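Local coordinates for protein putative enoyl-CoA hydratase/isomerase (Mycobacterium abscessus, PDB 4MI2) that probably isomerises the ring-epoxide of phenylacetyl-CoA in phenylacetate degradation, as a member of the enoyl-CoA hydratase/isomerase (crotonase) family, at residues Ile21-Pro26 with Met58-Lys63; Leu32-Lys37 with Arg90-Pro95; Phe137-Thr142 with Thr166-Leu171. All blocks are in the same frame, centred on the assembly; numbering follows the deposited sequence.

Contact 1: residues Ile21-Pro26 with Met58-Lys63; sequences IVLDRP and MSAAGK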
ATOM      1  N   ILE B  21      15.681 -25.180   0.715  1.00 20.51           N
ATOM      2  CA  ILE B  21      14.591 -25.849   1.419  1.00 20.50           C
ATOM      3  C   ILE B  21      13.604 -26.348   0.363  1.00 20.52           C
ATOM      4  O   ILE B  21      13.006 -25.546  -0.359  1.00 20.31           O
ATOM      5  CB  ILE B  21      13.874 -24.894   2.401  1.00 20.71           C
ATOM      6  CG1 ILE B  21      14.875 -24.304   3.406  1.00 20.98           C
ATOM      7  CG2 ILE B  21      12.737 -25.617   3.136  1.00 20.59           C
ATOM      8  CD1 ILE B  21      14.268 -23.303   4.373  1.00 21.01           C
ATOM      9  N   VAL B  22      13.452 -27.667   0.247  1.00 20.80           N
ATOM     10  CA  VAL B  22      12.559 -28.239  -0.757  1.00 20.86           C
ATOM     11  C   VAL B  22      11.433 -29.037  -0.111  1.00 21.25           C
ATOM     12  O   VAL B  22      11.679 -29.989   0.640  1.00 21.49           O
ATOM     13  CB  VAL B  22      13.308 -29.148  -1.761  1.00 21.20           C
ATOM     14  CG1 VAL B  22      12.386 -29.549  -2.919  1.00 21.01           C
ATOM     15  CG2 VAL B  22      14.565 -28.452  -2.279  1.00 21.13           C
ATOM     16  N   LEU B  23      10.198 -28.643  -0.422  1.00 21.22           N
ATOM     17  CA  LEU B  23       9.022 -29.427  -0.060  1.00 21.41           C
ATOM     18  C   LEU B  23       9.026 -30.664  -0.954  1.00 21.76           C
ATOM     19  O   LEU B  23       9.077 -30.541  -2.176  1.00 21.83           O
ATOM     20  CB  LEU B  23       7.736 -28.612  -0.268  1.00 21.19           C
ATOM     21  CG  LEU B  23       7.700 -27.222   0.374  1.00 20.84           C
ATOM     22  CD1 LEU B  23       6.343 -26.572   0.170  1.00 20.72           C
ATOM     23  CD2 LEU B  23       8.040 -27.285   1.854  1.00 21.06           C
ATOM     24  N   ASP B  24       9.002 -31.847  -0.344  1.00 22.41           N
ATOM     25  CA  ASP B  24       9.225 -33.096  -1.067  1.00 22.96           C
ATOM     26  C   ASP B  24       8.198 -34.163  -0.684  1.00 23.42           C
ATOM     27  O   ASP B  24       8.534 -35.273  -0.286  1.00 24.08           O
ATOM     28  CB  ASP B  24      10.652 -33.584  -0.803  1.00 23.42           C
ATOM     29  CG  ASP B  24      11.159 -34.564  -1.854  1.00 23.89           C
ATOM     30  OD1 ASP B  24      10.569 -34.695  -2.950  1.00 24.39           O
ATOM     31  OD2 ASP B  24      12.193 -35.193  -1.585  1.00 24.51           O
ATOM     32  N   ARG B  25       6.932 -33.797  -0.821  1.00 23.38           N
ATOM     33  CA  ARG B  25       5.826 -34.720  -0.681  1.00 23.81           C
ATOM     34  C   ARG B  25       4.969 -34.597  -1.950  1.00 23.97           C
ATOM     35  O   ARG B  25       3.770 -34.315  -1.872  1.00 23.61           O
ATOM     36  CB  ARG B  25       5.035 -34.373   0.582  1.00 23.69           C
ATOM     37  CG  ARG B  25       4.153 -35.491   1.084  1.00 24.33           C
ATOM     38  CD  ARG B  25       3.210 -35.027   2.187  1.00 24.35           C
ATOM     39  NE  ARG B  25       2.222 -36.062   2.493  1.00 24.95           N
ATOM     40  CZ  ARG B  25       1.019 -35.847   3.016  1.00 25.27           C
ATOM     41  NH1 ARG B  25       0.608 -34.613   3.315  1.00 25.04           N
ATOM     42  NH2 ARG B  25       0.212 -36.879   3.244  1.00 25.88           N
ATOM     43  N   PRO B  26       5.591 -34.800  -3.133  1.00 24.31           N
ATOM     44  CA  PRO B  26       4.902 -34.568  -4.410  1.00 24.93           C
ATOM     45  C   PRO B  26       3.624 -35.383  -4.589  1.00 26.14           C
ATOM     46  O   PRO B  26       2.699 -34.921  -5.245  1.00 26.45           O
ATOM     47  CB  PRO B  26       5.940 -34.982  -5.460  1.00 24.97           C
ATOM     48  CG  PRO B  26       6.902 -35.870  -4.739  1.00 25.02           C
ATOM     49  CD  PRO B  26       6.949 -35.331  -3.341  1.00 24.53           C
ATOM     50  N   MET B  58      13.525 -21.422  -1.495  1.00 20.27           N
ATOM     51  CA  MET B  58      12.432 -22.303  -1.143  1.00 20.55           C
ATOM     52  C   MET B  58      11.825 -22.812  -2.459  1.00 20.07           C
ATOM     53  O   MET B  58      11.514 -22.020  -3.348  1.00 19.59           O
ATOM     54  CB  MET B  58      11.421 -21.501  -0.314  1.00 21.08           C
ATOM     55  CG  MET B  58      10.642 -22.267   0.738  1.00 21.98           C
ATOM     56  SD  MET B  58      10.219 -21.245   2.187  1.00 22.72           S
ATOM     57  CE  MET B  58       9.482 -19.793   1.417  1.00 22.51           C
ATOM     58  N   SER B  59      11.701 -24.134  -2.591  1.00 19.94           N
ATOM     59  CA  SER B  59      11.108 -24.747  -3.775  1.00 20.00           C
ATOM     60  C   SER B  59      10.316 -25.993  -3.404  1.00 19.95           C
ATOM     61  O   SER B  59      10.214 -26.337  -2.228  1.00 19.53           O
ATOM     62  CB  SER B  59      12.197 -25.081  -4.809  1.00 20.34           C
ATOM     63  OG  SER B  59      13.138 -25.995  -4.283  1.00 20.41           O
ATOM     64  N   ALA B  60       9.739 -26.652  -4.410  1.00 20.22           N
ATOM     65  CA  ALA B  60       8.868 -27.810  -4.177  1.00 20.42           C
ATOM     66  C   ALA B  60       8.891 -28.816  -5.337  1.00 20.92           C
ATOM     67  O   ALA B  60       8.889 -28.432  -6.505  1.00 21.26           O
ATOM     68  CB  ALA B  60       7.452 -27.337  -3.915  1.00 20.20           C
ATOM     69  N   ALA B  61       8.903 -30.104  -4.996  1.00 21.15           N
ATOM     70  CA  ALA B  61       8.919 -31.183  -5.983  1.00 21.53           C
ATOM     71  C   ALA B  61       7.533 -31.430  -6.578  1.00 21.80           C
ATOM     72  O   ALA B  61       6.512 -31.205  -5.924  1.00 21.61           O
ATOM     73  CB  ALA B  61       9.439 -32.461  -5.344  1.00 21.80           C
ATOM     74  N   GLY B  62       7.506 -31.913  -7.820  1.00 22.37           N
ATOM     75  CA  GLY B  62       6.257 -32.262  -8.492  1.00 22.56           C
ATOM     76  C   GLY B  62       5.600 -31.059  -9.141  1.00 22.50           C
ATOM     77  O   GLY B  62       6.243 -30.040  -9.360  1.00 22.24           O
ATOM     78  N   LYS B  63       4.309 -31.181  -9.439  1.00 22.54           N
ATOM     79  CA  LYS B  63       3.587 -30.165 -10.207  1.00 22.56           C
ATOM     80  C   LYS B  63       3.077 -28.984  -9.373  1.00 21.85           C
ATOM     81  O   LYS B  63       2.853 -27.912  -9.920  1.00 22.03           O
ATOM     82  CB  LYS B  63       2.402 -30.802 -10.960  1.00 22.99           C
TER
HETATM   83  O   HOH W   1      15.068 -24.782  -3.053  1.00 21.66           O
HETATM   84  O   HOH W   2       3.236 -33.506  -7.848  1.00 31.42           O

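Contact 2: residues Leu32-Lys37 with Arg90-Pro95; sequences LDRTMK and REHYNP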
ATOM      1  N   LEU B  32       0.531 -30.117   3.732  1.00 20.62           N
ATOM      2  CA  LEU B  32       1.309 -30.040   4.966  1.00 21.03           C
ATOM      3  C   LEU B  32       0.681 -30.869   6.082  1.00 21.84           C
ATOM      4  O   LEU B  32      -0.309 -30.462   6.684  1.00 21.93           O
ATOM      5  CB  LEU B  32       1.446 -28.579   5.406  1.00 20.82           C
ATOM      6  CG  LEU B  32       2.040 -27.645   4.345  1.00 20.53           C
ATOM      7  CD1 LEU B  32       1.975 -26.215   4.821  1.00 20.42           C
ATOM      8  CD2 LEU B  32       3.469 -28.039   3.998  1.00 20.55           C
ATOM      9  N   ASP B  33       1.251 -32.045   6.337  1.00 22.63           N
ATOM     10  CA  ASP B  33       0.870 -32.857   7.501  1.00 23.64           C
ATOM     11  C   ASP B  33       1.877 -32.607   8.641  1.00 24.27           C
ATOM     12  O   ASP B  33       2.797 -31.804   8.480  1.00 23.83           O
ATOM     13  CB  ASP B  33       0.765 -34.340   7.118  1.00 24.11           C
ATOM     14  CG  ASP B  33       2.099 -34.959   6.684  1.00 24.04           C
ATOM     15  OD1 ASP B  33       3.126 -34.252   6.591  1.00 23.27           O
ATOM     16  OD2 ASP B  33       2.111 -36.182   6.447  1.00 24.52           O
ATOM     17  N   ARG B  34       1.701 -33.261   9.782  1.00 25.66           N
ATOM     18  CA  ARG B  34       2.518 -32.953  10.965  1.00 26.87           C
ATOM     19  C   ARG B  34       4.022 -33.113  10.708  1.00 26.89           C
ATOM     20  O   ARG B  34       4.813 -32.261  11.107  1.00 27.03           O
ATOM     21  CB  ARG B  34       2.087 -33.809  12.169  1.00 28.42           C
ATOM     22  CG  ARG B  34       0.836 -33.286  12.854  1.00 29.35           C
ATOM     23  CD  ARG B  34       0.530 -34.055  14.128  1.00 31.22           C
ATOM     24  NE  ARG B  34       0.137 -35.420  13.795  1.00 32.82           N
ATOM     25  CZ  ARG B  34      -1.097 -35.799  13.459  1.00 33.55           C
ATOM     26  NH1 ARG B  34      -1.335 -37.073  13.162  1.00 34.65           N
ATOM     27  NH2 ARG B  34      -2.095 -34.922  13.418  1.00 33.35           N
ATOM     28  N   THR B  35       4.401 -34.201  10.046  1.00 27.18           N
ATOM     29  CA  THR B  35       5.796 -34.478   9.695  1.00 27.58           C
ATOM     30  C   THR B  35       6.373 -33.372   8.827  1.00 27.07           C
ATOM     31  O   THR B  35       7.470 -32.886   9.074  1.00 27.37           O
ATOM     32  CB  THR B  35       5.916 -35.803   8.916  1.00 27.75           C
ATOM     33  OG1 THR B  35       5.405 -36.863   9.720  1.00 28.63           O
ATOM     34  CG2 THR B  35       7.361 -36.104   8.550  1.00 27.78           C
ATOM     35  N   MET B  36       5.620 -32.992   7.810  1.00 26.82           N
ATOM     36  CA  MET B  36       6.010 -31.930   6.906  1.00 26.65           C
ATOM     37  C   MET B  36       6.197 -30.584   7.626  1.00 25.42           C
ATOM     38  O   MET B  36       7.146 -29.853   7.357  1.00 24.56           O
ATOM     39  CB  MET B  36       4.936 -31.788   5.851  1.00 27.94           C
ATOM     40  CG  MET B  36       5.362 -30.994   4.650  1.00 29.57           C
ATOM     41  SD  MET B  36       5.860 -32.076   3.307  1.00 32.77           S
ATOM     42  CE  MET B  36       5.910 -30.853   2.003  1.00 30.77           C
ATOM     43  N   LYS B  37       5.272 -30.264   8.527  1.00 24.80           N
ATOM     44  CA  LYS B  37       5.297 -29.001   9.277  1.00 24.01           C
ATOM     45  C   LYS B  37       6.463 -28.928  10.259  1.00 23.95           C
ATOM     46  O   LYS B  37       7.137 -27.902  10.362  1.00 23.22           O
ATOM     47  CB  LYS B  37       3.971 -28.798  10.015  1.00 23.98           C
ATOM     48  CG  LYS B  37       2.828 -28.451   9.065  1.00 23.75           C
ATOM     49  CD  LYS B  37       1.492 -28.260   9.761  1.00 23.72           C
ATOM     50  CE  LYS B  37       0.783 -29.573  10.029  1.00 24.21           C
ATOM     51  NZ  LYS B  37      -0.682 -29.355  10.209  1.00 24.40           N
ATOM     52  N   ARG B  90      -1.509 -22.738  15.890  1.00 20.67           N
ATOM     53  CA  ARG B  90      -0.702 -22.233  16.986  1.00 21.88           C
ATOM     54  C   ARG B  90       0.556 -23.095  17.202  1.00 22.54           C
ATOM     55  O   ARG B  90       1.646 -22.579  17.445  1.00 22.87           O
ATOM     56  CB  ARG B  90      -1.562 -22.192  18.256  1.00 22.58           C
ATOM     57  CG  ARG B  90      -1.392 -20.945  19.091  1.00 23.14           C
ATOM     58  CD  ARG B  90      -2.284 -20.998  20.314  1.00 23.79           C
ATOM     59  NE  ARG B  90      -3.646 -20.529  20.064  1.00 23.75           N
ATOM     60  CZ  ARG B  90      -4.012 -19.248  20.028  1.00 23.84           C
ATOM     61  NH1 ARG B  90      -5.286 -18.932  19.823  1.00 23.91           N
ATOM     62  NH2 ARG B  90      -3.119 -18.277  20.190  1.00 23.96           N
ATOM     63  N   GLU B  91       0.395 -24.406  17.091  1.00 23.19           N
ATOM     64  CA  GLU B  91       1.478 -25.365  17.334  1.00 23.91           C
ATOM     65  C   GLU B  91       2.477 -25.477  16.170  1.00 23.02           C
ATOM     66  O   GLU B  91       3.655 -25.678  16.400  1.00 23.07           O
ATOM     67  CB  GLU B  91       0.863 -26.746  17.640  1.00 25.36           C
ATOM     68  CG  GLU B  91       1.858 -27.877  17.883  1.00 27.34           C
ATOM     69  CD  GLU B  91       1.192 -29.233  18.155  1.00 29.15           C
ATOM     70  OE1 GLU B  91      -0.058 -29.313  18.260  1.00 29.43           O
ATOM     71  OE2 GLU B  91       1.942 -30.233  18.277  1.00 31.85           O
ATOM     72  N   HIS B  92       2.013 -25.360  14.928  1.00 22.11           N
ATOM     73  CA  HIS B  92       2.865 -25.626  13.756  1.00 21.56           C
ATOM     74  C   HIS B  92       3.056 -24.446  12.812  1.00 20.60           C
ATOM     75  O   HIS B  92       4.183 -24.092  12.479  1.00 20.42           O
ATOM     76  CB  HIS B  92       2.300 -26.791  12.949  1.00 21.76           C
ATOM     77  CG  HIS B  92       2.281 -28.076  13.701  1.00 22.51           C
ATOM     78  ND1 HIS B  92       1.112 -28.711  14.062  1.00 22.97           N
ATOM     79  CD2 HIS B  92       3.292 -28.831  14.193  1.00 22.99           C
ATOM     80  CE1 HIS B  92       1.406 -29.819  14.721  1.00 23.51           C
ATOM     81  NE2 HIS B  92       2.722 -29.912  14.817  1.00 23.58           N
ATOM     82  N   TYR B  93       1.954 -23.853  12.367  1.00 19.80           N
ATOM     83  CA  TYR B  93       2.017 -22.800  11.357  1.00 19.18           C
ATOM     84  C   TYR B  93       2.642 -21.519  11.893  1.00 18.50           C
ATOM     85  O   TYR B  93       3.515 -20.937  11.254  1.00 18.31           O
ATOM     86  CB  TYR B  93       0.629 -22.534  10.772  1.00 19.31           C
ATOM     87  CG  TYR B  93       0.163 -23.651   9.870  1.00 19.66           C
ATOM     88  CD1 TYR B  93      -0.814 -24.557  10.283  1.00 20.04           C
ATOM     89  CD2 TYR B  93       0.719 -23.816   8.611  1.00 19.82           C
ATOM     90  CE1 TYR B  93      -1.233 -25.583   9.454  1.00 20.28           C
ATOM     91  CE2 TYR B  93       0.304 -24.833   7.773  1.00 20.16           C
ATOM     92  CZ  TYR B  93      -0.670 -25.711   8.199  1.00 20.42           C
ATOM     93  OH  TYR B  93      -1.065 -26.726   7.369  1.00 21.10           O
ATOM     94  N   ASN B  94       2.216 -21.095  13.075  1.00 17.88           N
ATOM     95  CA  ASN B  94       2.761 -19.888  13.671  1.00 17.55           C
ATOM     96  C   ASN B  94       4.294 -19.944  13.840  1.00 17.56           C
ATOM     97  O   ASN B  94       4.980 -19.040  13.373  1.00 17.33           O
ATOM     98  CB  ASN B  94       1.992 -19.501  14.950  1.00 17.51           C
ATOM     99  CG  ASN B  94       0.600 -18.933  14.645  1.00 17.20           C
ATOM    100  OD1 ASN B  94       0.208 -18.816  13.486  1.00 16.83           O
ATOM    101  ND2 ASN B  94      -0.140 -18.548  15.689  1.00 17.27           N
ATOM    102  N   PRO B  95       4.847 -21.012  14.449  1.00 17.70           N
ATOM    103  CA  PRO B  95       6.322 -21.079  14.512  1.00 17.82           C
ATOM    104  C   PRO B  95       7.021 -21.055  13.136  1.00 17.60           C
ATOM    105  O   PRO B  95       8.084 -20.442  12.995  1.00 17.46           O
ATOM    106  CB  PRO B  95       6.595 -22.410  15.230  1.00 18.17           C
ATOM    107  CG  PRO B  95       5.351 -22.700  16.001  1.00 18.33           C
ATOM    108  CD  PRO B  95       4.204 -22.073  15.244  1.00 17.93           C
TER
HETATM  109  O   HOH W   3       6.003 -26.653  12.609  1.00 26.15           O

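Contact 3: residues Phe137-Thr142 with Thr166-Leu171; sequences FGTAFT and TAMFLL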
ATOM      1  N   PHE B 137      -2.923 -19.140  -7.677  1.00 19.31           N
ATOM      2  CA  PHE B 137      -2.896 -18.599  -6.329  1.00 18.67           C
ATOM      3  C   PHE B 137      -4.309 -18.373  -5.817  1.00 18.43           C
ATOM      4  O   PHE B 137      -5.134 -17.759  -6.502  1.00 19.10           O
ATOM      5  CB  PHE B 137      -2.112 -17.287  -6.316  1.00 18.64           C
ATOM      6  CG  PHE B 137      -0.745 -17.399  -6.931  1.00 18.76           C
ATOM      7  CD1 PHE B 137       0.371 -17.643  -6.142  1.00 18.55           C
ATOM      8  CD2 PHE B 137      -0.578 -17.281  -8.301  1.00 19.15           C
ATOM      9  CE1 PHE B 137       1.629 -17.762  -6.708  1.00 18.69           C
ATOM     10  CE2 PHE B 137       0.678 -17.401  -8.873  1.00 19.27           C
ATOM     11  CZ  PHE B 137       1.784 -17.639  -8.073  1.00 19.01           C
ATOM     12  N   GLY B 138      -4.579 -18.863  -4.614  1.00 17.67           N
ATOM     13  CA  GLY B 138      -5.871 -18.681  -3.963  1.00 17.35           C
ATOM     14  C   GLY B 138      -5.746 -18.784  -2.448  1.00 16.75           C
ATOM     15  O   GLY B 138      -4.896 -19.502  -1.931  1.00 16.49           O
ATOM     16  N   THR B 139      -6.605 -18.070  -1.735  1.00 16.46           N
ATOM     17  CA  THR B 139      -6.591 -18.090  -0.276  1.00 16.04           C
ATOM     18  C   THR B 139      -7.221 -19.371   0.274  1.00 16.08           C
ATOM     19  O   THR B 139      -6.764 -19.905   1.291  1.00 15.92           O
ATOM     20  CB  THR B 139      -7.296 -16.851   0.297  1.00 15.89           C
ATOM     21  OG1 THR B 139      -8.540 -16.632  -0.383  1.00 15.94           O
ATOM     22  CG2 THR B 139      -6.410 -15.620   0.120  1.00 15.89           C
ATOM     23  N   ALA B 140      -8.282 -19.831  -0.391  1.00 16.34           N
ATOM     24  CA  ALA B 140      -9.005 -21.078  -0.068  1.00 16.50           C
ATOM     25  C   ALA B 140      -9.827 -21.118   1.231  1.00 16.48           C
ATOM     26  O   ALA B 140     -10.773 -21.886   1.319  1.00 16.72           O
ATOM     27  CB  ALA B 140      -8.063 -22.280  -0.115  1.00 16.56           C
ATOM     28  N   PHE B 141      -9.480 -20.324   2.239  1.00 16.37           N
ATOM     29  CA  PHE B 141     -10.026 -20.547   3.592  1.00 16.31           C
ATOM     30  C   PHE B 141     -11.556 -20.448   3.697  1.00 16.47           C
ATOM     31  O   PHE B 141     -12.205 -21.335   4.254  1.00 16.49           O
ATOM     32  CB  PHE B 141      -9.370 -19.593   4.586  1.00 16.17           C
ATOM     33  CG  PHE B 141      -7.884 -19.832   4.777  1.00 16.11           C
ATOM     34  CD1 PHE B 141      -6.952 -18.916   4.317  1.00 16.12           C
ATOM     35  CD2 PHE B 141      -7.428 -20.969   5.422  1.00 16.21           C
ATOM     36  CE1 PHE B 141      -5.588 -19.133   4.504  1.00 16.11           C
ATOM     37  CE2 PHE B 141      -6.063 -21.199   5.607  1.00 16.26           C
ATOM     38  CZ  PHE B 141      -5.142 -20.275   5.149  1.00 16.11           C
ATOM     39  N   THR B 142     -12.125 -19.374   3.146  1.00 16.54           N
ATOM     40  CA  THR B 142     -13.553 -19.100   3.285  1.00 16.62           C
ATOM     41  C   THR B 142     -14.370 -20.083   2.477  1.00 16.92           C
ATOM     42  O   THR B 142     -15.517 -20.362   2.825  1.00 16.86           O
ATOM     43  CB  THR B 142     -13.932 -17.652   2.895  1.00 16.60           C
ATOM     44  OG1 THR B 142     -13.608 -17.411   1.526  1.00 16.75           O
ATOM     45  CG2 THR B 142     -13.214 -16.632   3.784  1.00 16.40           C
ATOM     46  N   THR B 166      -9.152  -8.383  -0.456  1.00 16.01           N
ATOM     47  CA  THR B 166     -10.519  -8.560   0.048  1.00 16.15           C
ATOM     48  C   THR B 166     -11.379  -9.401  -0.916  1.00 16.33           C
ATOM     49  O   THR B 166     -12.133 -10.262  -0.482  1.00 16.32           O
ATOM     50  CB  THR B 166     -11.188  -7.198   0.384  1.00 16.36           C
ATOM     51  OG1 THR B 166     -10.486  -6.592   1.471  1.00 16.22           O
ATOM     52  CG2 THR B 166     -12.644  -7.370   0.809  1.00 16.51           C
ATOM     53  N   ALA B 167     -11.249  -9.174  -2.215  1.00 16.63           N
ATOM     54  CA  ALA B 167     -11.962  -9.999  -3.177  1.00 16.83           C
ATOM     55  C   ALA B 167     -11.475 -11.442  -3.116  1.00 16.55           C
ATOM     56  O   ALA B 167     -12.288 -12.356  -3.107  1.00 16.67           O
ATOM     57  CB  ALA B 167     -11.826  -9.447  -4.591  1.00 17.23           C
ATOM     58  N   MET B 168     -10.165 -11.649  -3.064  1.00 16.31           N
ATOM     59  CA  MET B 168      -9.625 -13.005  -2.990  1.00 16.22           C
ATOM     60  C   MET B 168     -10.178 -13.757  -1.787  1.00 16.07           C
ATOM     61  O   MET B 168     -10.609 -14.892  -1.920  1.00 16.07           O
ATOM     62  CB  MET B 168      -8.088 -13.018  -2.971  1.00 16.07           C
ATOM     63  CG  MET B 168      -7.459 -12.712  -4.325  1.00 16.33           C
ATOM     64  SD  MET B 168      -5.677 -12.961  -4.401  1.00 16.20           S
ATOM     65  CE  MET B 168      -5.592 -14.741  -4.210  1.00 16.19           C
ATOM     66  N   PHE B 169     -10.169 -13.117  -0.622  1.00 16.08           N
ATOM     67  CA  PHE B 169     -10.646 -13.756   0.606  1.00 16.12           C
ATOM     68  C   PHE B 169     -12.155 -13.965   0.588  1.00 16.63           C
ATOM     69  O   PHE B 169     -12.626 -15.064   0.899  1.00 16.56           O
ATOM     70  CB  PHE B 169     -10.264 -12.946   1.853  1.00 15.85           C
ATOM     71  CG  PHE B 169      -8.925 -13.313   2.440  1.00 15.59           C
ATOM     72  CD1 PHE B 169      -8.732 -14.553   3.042  1.00 15.48           C
ATOM     73  CD2 PHE B 169      -7.871 -12.414   2.426  1.00 15.43           C
ATOM     74  CE1 PHE B 169      -7.511 -14.887   3.602  1.00 15.23           C
ATOM     75  CE2 PHE B 169      -6.653 -12.745   2.981  1.00 15.28           C
ATOM     76  CZ  PHE B 169      -6.471 -13.984   3.572  1.00 15.18           C
ATOM     77  N   LEU B 170     -12.906 -12.918   0.237  1.00 17.18           N
ATOM     78  CA  LEU B 170     -14.367 -12.967   0.325  1.00 17.77           C
ATOM     79  C   LEU B 170     -15.054 -13.703  -0.849  1.00 18.58           C
ATOM     80  O   LEU B 170     -16.024 -14.421  -0.635  1.00 18.55           O
ATOM     81  CB  LEU B 170     -14.954 -11.559   0.473  1.00 17.87           C
ATOM     82  CG  LEU B 170     -14.635 -10.751   1.728  1.00 17.69           C
ATOM     83  CD1 LEU B 170     -15.448  -9.472   1.706  1.00 17.86           C
ATOM     84  CD2 LEU B 170     -14.913 -11.527   3.013  1.00 17.59           C
ATOM     85  N   LEU B 171     -14.562 -13.531  -2.076  1.00 19.51           N
ATOM     86  CA  LEU B 171     -15.197 -14.154  -3.242  1.00 20.54           C
ATOM     87  C   LEU B 171     -14.533 -15.455  -3.694  1.00 21.16           C
ATOM     88  O   LEU B 171     -15.079 -16.165  -4.525  1.00 21.37           O
ATOM     89  CB  LEU B 171     -15.253 -13.171  -4.412  1.00 21.02           C
ATOM     90  CG  LEU B 171     -15.999 -11.865  -4.112  1.00 21.37           C
ATOM     91  CD1 LEU B 171     -15.856 -10.874  -5.268  1.00 21.96           C
ATOM     92  CD2 LEU B 171     -17.458 -12.140  -3.807  1.00 21.50           C
TER
HETATM   93  O   HOH W   4     -10.904 -17.558   1.032  1.00 16.46           O
HETATM   94  O   HOH W   5      -8.765 -16.665  -3.258  1.00 17.13           O

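Contact 1: residues Ile21-Pro26 with Met58-Lys63
With chi1 at -171°, Val22 leaves CG2 anti to its carbonyl carbon and beside the backbone N, where it meets Ser59 OG at 3.5 Å; that OG stands in the crowded position between backbone N and carbonyl carbon (chi1 61°). The Val22-Ser59 bridge puts both side chains on the same face of the sheet. They belong to neighbouring parallel strands of the crotonase fold, strand 18-23 and strand 55-60, which helix 34-49 links as a beta-alpha-beta unit. Three backbone bonds zip the strands. Ser59 N gives to Ile21 O nearly along the C=O axis, Leu23 N meets a lone pair of Ser59 O in the carbonyl plane at 2.9 Å, and Ala61 N reaches Leu23 O almost head-on, also at 2.9 Å. On the opposite face lie Ile21, Leu23, Met58 and Ala60. There CB of Leu23 touches CB of Ala60 at 3.9 Å, and helix 34-49 packs over Ile21 and Leu23. Beyond the last bridge the chains stay together as loops: the Pro26 ring comes up to Ala61, whose O takes a bond from Asn30 ND2. A water then spans the two ends, donating to Pro26 O and accepting from Lys63 N, each at 3.0 Å.

Contact 2: residues Leu32-Lys37 with Arg90-Pro95
This is a helix-to-helix contact made by side chains, between the first turn of helix 34-49 and the first half of helix 87-102 in the crotonase fold. Asp33 is the N-cap of the first helix, its OD1 taking the N-H of Met36 from above the carboxylate plane. Lys37 carries the joint. Its chain is extended at chi2 and bends at chi3 (-83°), laying CD over one face of the Tyr93 ring in a CH-pi contact, 4.0 Å from the ring centroid and offset toward the rim. The same CD packs at 3.6 Å against CB of His92, and the Lys37 side chain crosses that of His92 at about a right angle. Lys37 NZ continues past the phenol to bond Gln69 OE1 and Thr88 OG1; Gln69 OE1 also bonds Tyr93 OH, and Thr88 OG1 also bonds His92 ND1. These shared oxygens would compensate in part for burying an ammonium. Leu32 meets the phenol from another direction, with CD1 at the ring edge 3.7 Å from Tyr93 CE2. Arg34 CG approaches CE1 of His92 obliquely at 4.0 Å, while CG of Glu91 sits 3.7 Å above the centre of the imidazole plane.

Contact 3: residues Phe137-Thr142 with Thr166-Leu171
Apolar packing dominates this junction of the crotonase fold, where the end of strand 136-138, in the small sheet with strands 114-116 and 175-176, and the turn after it meet helix 162-171 near the second subunit. The methyl CG2 of Thr139 sits almost squarely over the Phe169 ring in a CH-pi contact, 3.7 Å from the centroid and 11° off the normal; chi1 of 46° puts that methyl anti to the carbonyl carbon. Phe141 lies alongside Phe169, pointing the same way, and the two rings meet edge to edge, CD1 of Phe141 being 4.1 Å from CE1 of Phe169. Met168, bent at chi3, brings CE to 3.8 Å from Phe137 O and near CA of Gly138. Leu156 of helix 152-160 touches both Thr139 and Phe169, and Val217 of the second subunit also packs on Phe169.

A short hydrogen bond runs from Thr142 OG1 to Phe169 O, 2.6 Å and nearly along the C=O axis. OG1 of Thr139 lies 3.1 Å from Met168 O.

Two waters bridge the segments. One accepts from Thr139 N and donates to Met168 O at 2.9 Å; the other accepts from Thr142 N, donates to Phe169 O and has Thr139 OG1 as a further neighbour.

Met168 O and Phe169 O, near the end of the helix, thus take bonds from waters, and Phe169 O also from a hydroxyl, so these buried carbonyls have polar partners right beside the Thr139-Phe169 CH-pi contact.

In the fold
Contacts 1 and 2 share the beta-alpha-beta unit: helix 34-49, whose first turn enters contact 2, connects the two strands of contact 1 along the chain. They touch directly, Met36 CE lying 3.7 Å from Leu23 CB, while Arg25 and Asp33 form a long, weak ion pair; their centres are 16 Å apart. Contact 3 follows later in the chain, its centre about 21 Å from contact 2 and 24 Å from contact 1, with nearest atoms about 7 and 10 Å apart. Both contacts 2 and 3 border the second subunit, whereas no other chain touches contact 1. In crotonase relatives one oxyanion-hole amide lies at the start of the helix probably corresponding to 118-124, whose Ala118 Leu32 and Tyr93 touch.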